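Local coordinates for protein Poly(A) RNA polymerase GLD2 (Rattus norvegicus, PDB 6LBK) that probably adds successive AMP units from ATP to the 3' ends of selected cytoplasmic mRNAs and single nucleotides to some microRNAs, at residues T136-H139 / K140-T144; L234-L237 / Q238-E242; D317-E320 / W321-K324. The protein carries 1 engineered substitution. All blocks are in the same frame, centred on the assembly; numbering follows the deposited sequence.

Interaction 1: residues T136-H139 / K140-T144; sequences TLVH and KHFCT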
# COMPACT_ATOMS: atom_id res chain seq x y z
N THR A 136 0.39 10.23 -22.50
CA THR A 136 0.52 11.61 -22.92
C THR A 136 -0.76 12.09 -23.63
O THR A 136 -1.16 13.24 -23.45
CB THR A 136 1.79 11.81 -23.76
OG1 THR A 136 1.89 13.17 -24.19
CG2 THR A 136 1.82 10.91 -24.97
N LEU A 137 -1.42 11.21 -24.40
CA LEU A 137 -2.71 11.58 -25.00
C LEU A 137 -3.77 11.87 -23.94
O LEU A 137 -4.50 12.87 -24.01
CB LEU A 137 -3.21 10.49 -25.96
CG LEU A 137 -2.99 10.78 -27.45
CD1 LEU A 137 -3.32 9.57 -28.31
CD2 LEU A 137 -3.79 12.00 -27.90
N VAL A 138 -3.88 10.99 -22.95
CA VAL A 138 -4.82 11.22 -21.86
C VAL A 138 -4.49 12.54 -21.18
O VAL A 138 -5.39 13.30 -20.80
CB VAL A 138 -4.77 10.06 -20.85
CG1 VAL A 138 -5.61 10.40 -19.63
CG2 VAL A 138 -5.24 8.76 -21.50
N HIS A 139 -3.20 12.84 -21.03
CA HIS A 139 -2.81 14.05 -20.32
C HIS A 139 -3.22 15.29 -21.10
O HIS A 139 -3.82 16.22 -20.54
CB HIS A 139 -1.30 14.03 -20.07
CG HIS A 139 -0.78 15.29 -19.45
ND1 HIS A 139 0.17 16.09 -20.06
CD2 HIS A 139 -1.09 15.91 -18.28
CE1 HIS A 139 0.43 17.13 -19.29
NE2 HIS A 139 -0.33 17.05 -18.21
N LYS A 140 -2.91 15.32 -22.39
CA LYS A 140 -3.35 16.43 -23.24
C LYS A 140 -4.87 16.57 -23.22
O LYS A 140 -5.39 17.69 -23.31
CB LYS A 140 -2.82 16.23 -24.66
CG LYS A 140 -2.61 17.52 -25.46
CD LYS A 140 -1.45 18.32 -24.86
CE LYS A 140 -0.18 17.48 -24.76
NZ LYS A 140 1.06 18.31 -24.60
N HIS A 141 -5.59 15.45 -23.12
CA HIS A 141 -7.04 15.51 -22.97
C HIS A 141 -7.43 16.22 -21.68
O HIS A 141 -8.30 17.10 -21.67
CB HIS A 141 -7.60 14.08 -23.00
CG HIS A 141 -9.09 13.98 -23.11
ND1 HIS A 141 -9.78 14.17 -24.30
CD2 HIS A 141 -10.03 13.66 -22.19
CE1 HIS A 141 -11.07 14.01 -24.09
NE2 HIS A 141 -11.25 13.69 -22.82
N PHE A 142 -6.78 15.87 -20.58
CA PHE A 142 -7.08 16.51 -19.30
C PHE A 142 -6.77 18.00 -19.34
O PHE A 142 -7.49 18.82 -18.76
CB PHE A 142 -6.30 15.84 -18.17
CG PHE A 142 -6.82 14.47 -17.79
CD1 PHE A 142 -7.74 13.81 -18.57
CD2 PHE A 142 -6.37 13.85 -16.63
CE1 PHE A 142 -8.22 12.55 -18.21
CE2 PHE A 142 -6.84 12.60 -16.27
CZ PHE A 142 -7.77 11.95 -17.06
N CYS A 143 -5.70 18.38 -20.03
CA CYS A 143 -5.31 19.79 -20.10
C CYS A 143 -6.25 20.60 -21.00
O CYS A 143 -6.60 21.73 -20.67
CB CYS A 143 -3.87 19.93 -20.59
SG CYS A 143 -2.63 19.13 -19.57
N THR A 144 -6.63 20.05 -22.16
CA THR A 144 -7.40 20.84 -23.12
C THR A 144 -8.91 20.76 -22.86
O THR A 144 -9.57 21.79 -22.69
CB THR A 144 -7.09 20.40 -24.56
OG1 THR A 144 -7.52 19.06 -24.78
CG2 THR A 144 -5.60 20.49 -24.84

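Interaction 2: residues L234-L237 / Q238-E242; sequences LHYL and QTLPE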
# COMPACT_ATOMS: atom_id res chain seq x y z
N LEU A 234 2.45 -7.02 6.67
CA LEU A 234 1.88 -8.34 6.40
C LEU A 234 2.91 -9.45 6.62
O LEU A 234 2.58 -10.51 7.16
CB LEU A 234 1.29 -8.44 4.98
CG LEU A 234 0.14 -7.53 4.49
CD1 LEU A 234 -0.31 -7.99 3.14
CD2 LEU A 234 -1.07 -7.54 5.43
N HIS A 235 4.17 -9.22 6.24
CA HIS A 235 5.22 -10.19 6.53
C HIS A 235 5.41 -10.37 8.05
O HIS A 235 5.52 -11.51 8.53
CB HIS A 235 6.52 -9.73 5.88
CG HIS A 235 7.71 -10.51 6.31
ND1 HIS A 235 8.00 -11.76 5.82
CD2 HIS A 235 8.66 -10.25 7.24
CE1 HIS A 235 9.09 -12.23 6.40
NE2 HIS A 235 9.51 -11.33 7.27
N TYR A 236 5.45 -9.27 8.81
CA TYR A 236 5.58 -9.38 10.26
C TYR A 236 4.45 -10.21 10.84
O TYR A 236 4.68 -11.09 11.69
CB TYR A 236 5.63 -7.99 10.95
CG TYR A 236 5.58 -8.09 12.50
CD1 TYR A 236 6.62 -8.71 13.23
CD2 TYR A 236 4.49 -7.59 13.22
CE1 TYR A 236 6.55 -8.83 14.66
CE2 TYR A 236 4.44 -7.70 14.64
CZ TYR A 236 5.46 -8.33 15.33
OH TYR A 236 5.35 -8.42 16.68
N LEU A 237 3.22 -9.96 10.39
CA LEU A 237 2.08 -10.75 10.83
C LEU A 237 2.16 -12.19 10.35
O LEU A 237 1.59 -13.07 10.99
CB LEU A 237 0.78 -10.10 10.34
CG LEU A 237 0.40 -8.70 10.85
CD1 LEU A 237 -0.91 -8.21 10.16
CD2 LEU A 237 0.28 -8.66 12.38
N GLN A 238 2.88 -12.46 9.25
CA GLN A 238 2.92 -13.80 8.68
C GLN A 238 3.91 -14.72 9.35
O GLN A 238 3.74 -15.94 9.31
CB GLN A 238 3.24 -13.72 7.19
CG GLN A 238 2.03 -13.49 6.29
CD GLN A 238 2.43 -13.32 4.84
OE1 GLN A 238 3.51 -12.80 4.56
NE2 GLN A 238 1.58 -13.77 3.92
N THR A 239 4.93 -14.16 9.99
CA THR A 239 6.04 -14.93 10.53
C THR A 239 6.08 -14.97 12.06
O THR A 239 7.03 -15.53 12.63
CB THR A 239 7.33 -14.36 9.95
OG1 THR A 239 7.25 -12.93 10.01
CG2 THR A 239 7.50 -14.79 8.50
N LEU A 240 5.05 -14.47 12.74
CA LEU A 240 4.99 -14.57 14.19
C LEU A 240 4.97 -16.04 14.59
O LEU A 240 4.55 -16.90 13.82
CB LEU A 240 3.76 -13.85 14.75
CG LEU A 240 3.84 -12.31 14.76
CD1 LEU A 240 2.51 -11.62 15.18
CD2 LEU A 240 5.00 -11.84 15.63
N PRO A 241 5.50 -16.35 15.79
CA PRO A 241 5.47 -17.74 16.29
C PRO A 241 4.13 -18.43 16.16
O PRO A 241 4.07 -19.58 15.71
CB PRO A 241 5.88 -17.55 17.75
CG PRO A 241 6.76 -16.35 17.74
CD PRO A 241 6.16 -15.43 16.75
N GLU A 242 3.05 -17.77 16.56
CA GLU A 242 1.69 -18.23 16.29
C GLU A 242 1.09 -17.23 15.32
O GLU A 242 0.54 -16.20 15.74
CB GLU A 242 0.87 -18.32 17.58
CG GLU A 242 1.44 -19.33 18.59
CD GLU A 242 0.41 -19.83 19.60
OE1 GLU A 242 -0.58 -19.11 19.83
OE2 GLU A 242 0.57 -20.96 20.12

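Interaction 3: residues D317-E320 / W321-K324; sequences DDME and WRNK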
# COMPACT_ATOMS: atom_id res chain seq x y z
N ASP A 317 20.74 -14.42 -6.09
CA ASP A 317 21.94 -13.94 -6.75
C ASP A 317 21.64 -13.29 -8.09
O ASP A 317 22.55 -13.09 -8.91
CB ASP A 317 22.93 -15.09 -6.94
CG ASP A 317 24.30 -14.62 -7.35
OD1 ASP A 317 24.89 -13.81 -6.61
OD2 ASP A 317 24.79 -15.06 -8.42
N ASP A 318 20.38 -12.92 -8.32
CA ASP A 318 19.98 -12.27 -9.60
C ASP A 318 20.51 -10.83 -9.61
O ASP A 318 20.78 -10.27 -8.56
CB ASP A 318 18.47 -12.38 -9.83
CG ASP A 318 18.04 -12.26 -11.28
OD1 ASP A 318 18.68 -12.90 -12.14
OD2 ASP A 318 17.06 -11.56 -11.54
N MET A 319 20.60 -10.20 -10.77
CA MET A 319 21.17 -8.83 -10.78
C MET A 319 20.22 -7.79 -10.17
O MET A 319 20.69 -6.72 -9.79
CB MET A 319 21.72 -8.42 -12.14
CG MET A 319 22.83 -9.35 -12.59
SD MET A 319 23.71 -10.14 -11.21
CE MET A 319 24.30 -11.62 -12.03
N GLU A 320 18.93 -8.07 -10.10
CA GLU A 320 18.01 -7.09 -9.48
C GLU A 320 18.40 -6.88 -8.02
O GLU A 320 18.42 -5.73 -7.60
CB GLU A 320 16.57 -7.60 -9.59
CG GLU A 320 16.01 -7.62 -11.00
CD GLU A 320 15.72 -6.29 -11.68
OE1 GLU A 320 14.60 -6.10 -12.15
OE2 GLU A 320 16.63 -5.46 -11.75
N TRP A 321 18.75 -7.92 -7.28
CA TRP A 321 19.01 -7.73 -5.83
C TRP A 321 20.49 -7.58 -5.49
O TRP A 321 20.80 -7.55 -4.31
CB TRP A 321 18.44 -8.91 -5.05
CG TRP A 321 17.19 -9.50 -5.64
CD1 TRP A 321 17.12 -10.56 -6.50
CD2 TRP A 321 15.84 -9.11 -5.37
NE1 TRP A 321 15.82 -10.83 -6.80
CE2 TRP A 321 15.01 -9.96 -6.12
CE3 TRP A 321 15.24 -8.13 -4.59
CZ2 TRP A 321 13.62 -9.86 -6.10
CZ3 TRP A 321 13.87 -8.03 -4.56
CH2 TRP A 321 13.08 -8.88 -5.31
N ARG A 322 21.37 -7.44 -6.47
CA ARG A 322 22.81 -7.44 -6.10
C ARG A 322 23.21 -6.32 -5.14
O ARG A 322 23.86 -6.63 -4.15
CB ARG A 322 23.68 -7.43 -7.36
CG ARG A 322 25.00 -8.18 -7.21
CD ARG A 322 25.47 -8.83 -8.50
NE ARG A 322 25.61 -7.83 -9.55
CZ ARG A 322 26.68 -7.06 -9.74
NH1 ARG A 322 27.74 -7.19 -8.96
NH2 ARG A 322 26.70 -6.18 -10.73
N ASN A 323 22.78 -5.08 -5.33
CA ASN A 323 23.38 -4.05 -4.45
C ASN A 323 22.34 -3.29 -3.63
O ASN A 323 22.71 -2.32 -2.98
CB ASN A 323 24.16 -3.04 -5.29
CG ASN A 323 25.18 -3.74 -6.16
OD1 ASN A 323 26.15 -4.29 -5.65
ND2 ASN A 323 24.96 -3.70 -7.46
N LYS A 324 21.11 -3.76 -3.67
CA LYS A 324 20.00 -3.12 -2.94
C LYS A 324 20.14 -3.25 -1.44
O LYS A 324 20.53 -4.30 -0.96
CB LYS A 324 18.71 -3.89 -3.23
CG LYS A 324 18.51 -4.24 -4.68
CD LYS A 324 18.75 -3.09 -5.60
CE LYS A 324 17.53 -2.22 -5.79
NZ LYS A 324 17.91 -0.79 -5.84

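Interaction 1: residues T136-H139 / K140-T144
Val138 and Phe142 lie side by side, one turn apart on helix 128-144 of the palm domain. They form the tight side of this contact. Val138 CG1 stands anti to the backbone N (chi1 173°), which brings it over one face of the phenyl ring. Val138 CG1 lies 4.0 Å from the Phe142 ring centroid, a CH-pi contact. Beyond the pair, Phe142 meets Phe165 edge-to-face and touches Leu80 of helix 67-85. His139 and Cys143, also four residues apart, make a sulfur-aromatic contact and are only partly buried. Cys143 SG sits over one face of the imidazole, displaced toward NE2 of His139 at 3.4 Å.

The other side is loose. Lys140 is exposed, and its twice-bent chain leads away from the preceding turn. Thr144 is also exposed, and its OG1 bonds to Lys140 O at 2.9 Å. Thr144 N reaches the same oxygen from the opposite face of the carbonyl plane.

His139 NE2 is hydrogen-bonded to Pro153 O of strand 150-156, which helps to fix the ring's rotation and ties the helix to the strand. A carbonyl can only accept, so NE2 probably carries a proton. Lys140 NZ, 5.1 Å from His139 ND1, would probably disfavour a second one.

Interaction 2: residues L234-L237 / Q238-E242
His235 O takes two full hydrogen bonds and a weak third from the turn that follows it, near the C-terminal end of helix 226-239. Thr239 OG1 donates to His235 O at 2.7 Å. Gln238 N comes from the opposite face of the carbonyl plane at 2.9 Å to His235 O, standing 72° out of that plane. Thr239 N adds the weak bond. The Gln238 N bond to Leu234 O is weak as well, so the regular helical pattern is already failing here.

Thr239 OG1 lies between the backbone N and the carbonyl carbon (chi1 44°), which turns the hydroxyl back to the helix. CG2 and OG1 of Thr239 both lie above the same face of the imidazole, with CG2 3.7 Å from His235 CE1. With an alanine at Thr239, His235 O would probably lose its shortest bond and a gap would open over the imidazole face.

One step on, Leu240 leaves the helical path and folds back on Tyr236. Its CG sits over one face of the phenol ring. Leu240 CD2 packs 3.5 Å from Tyr236 CE1 and also meets CZ and OH.

In the next shell, His235 NE2 bonds to Tyr293 OH of helix 283-297. Leu286 of that helix touches both Tyr236 and Leu240. Gln238 NE2 bonds to Pro246 O and Val307 O, fixing the amide, and Leu237 makes backbone bonds with Ile244 and Leu245.

Gripped from both faces of its plane by a backbone N-H and a hydroxyl, His235 O is thus satisfied where the regular helix bonds weaken.

Interaction 3: residues D317-E320 / W321-K324
Glu320 and Lys324 touch across a tight turn and both reach Arg339. Glu320 OE1 makes a salt bridge with Arg339 NH2, the strongest polar tie here. Lys324 NZ is weakly bonded to Arg339 O. The salt bridge holds the carboxylate, while the lysine is held less firmly.

The backbone forms two overlapping beta turns, the second of type I. They lie in the loop between strands 311-314 and 328-329 of the PAP-associated region. Trp321 N and Arg322 N bond back to Asp318 O and Met319 O, and both bonds are weak. Trp321 N is 3.4 Å from Asp318 O, with a bent N-H angle of 136°. Arg322 N is 3.5 Å from Met319 O, long but nearly straight at 169°.

Packing centres on Trp321, the buried residue of the group. The Glu320 CB methylene lies over the indole face in a CH-pi contact, 4.3 Å from the centroid of the Trp321 five-membered ring and almost on its normal. Asp318 CB comes near the same ring system, 4.0 Å from Trp321 CD1. Pro316, Cys327 and Asn336 also touch the indole, which packs it against the ends of its own loop and against Asn336.

The outer side is exposed. Here Met319 and Arg322 cross at an angle. Met319 is bent at chi2 (-26°), which brings its sulfur beside the arginine chain, with SD 3.5 Å from Arg322 CD. Met319 also touches a crystal neighbour, so its pose may partly reflect the lattice. Lys324 folds back from the end of the second turn. Its chain is bent at three torsions and runs past the backbone of the turn, with Lys324 CG 3.3 Å from Glu320 O.

The three contacts follow one another along the chain. None nests in or crosses another, and each is local, between residues a few positions apart, so none closes a long loop. Interaction 1 comes first, on the palm helix 128-144. It faces strand 150-156, an outermost strand of the five-stranded sheet. Interaction 2 follows at the C-terminal end of helix 226-239, its centre about 44 Å from that of interaction 1 and on the opposite side of the chain's centre. Interaction 3 comes last, about 25 Å from interaction 2 between centres. The two are linked indirectly: Gln238 bonds to Val307, just after strand 303-306, which pairs with the strands flanking residues 317-324.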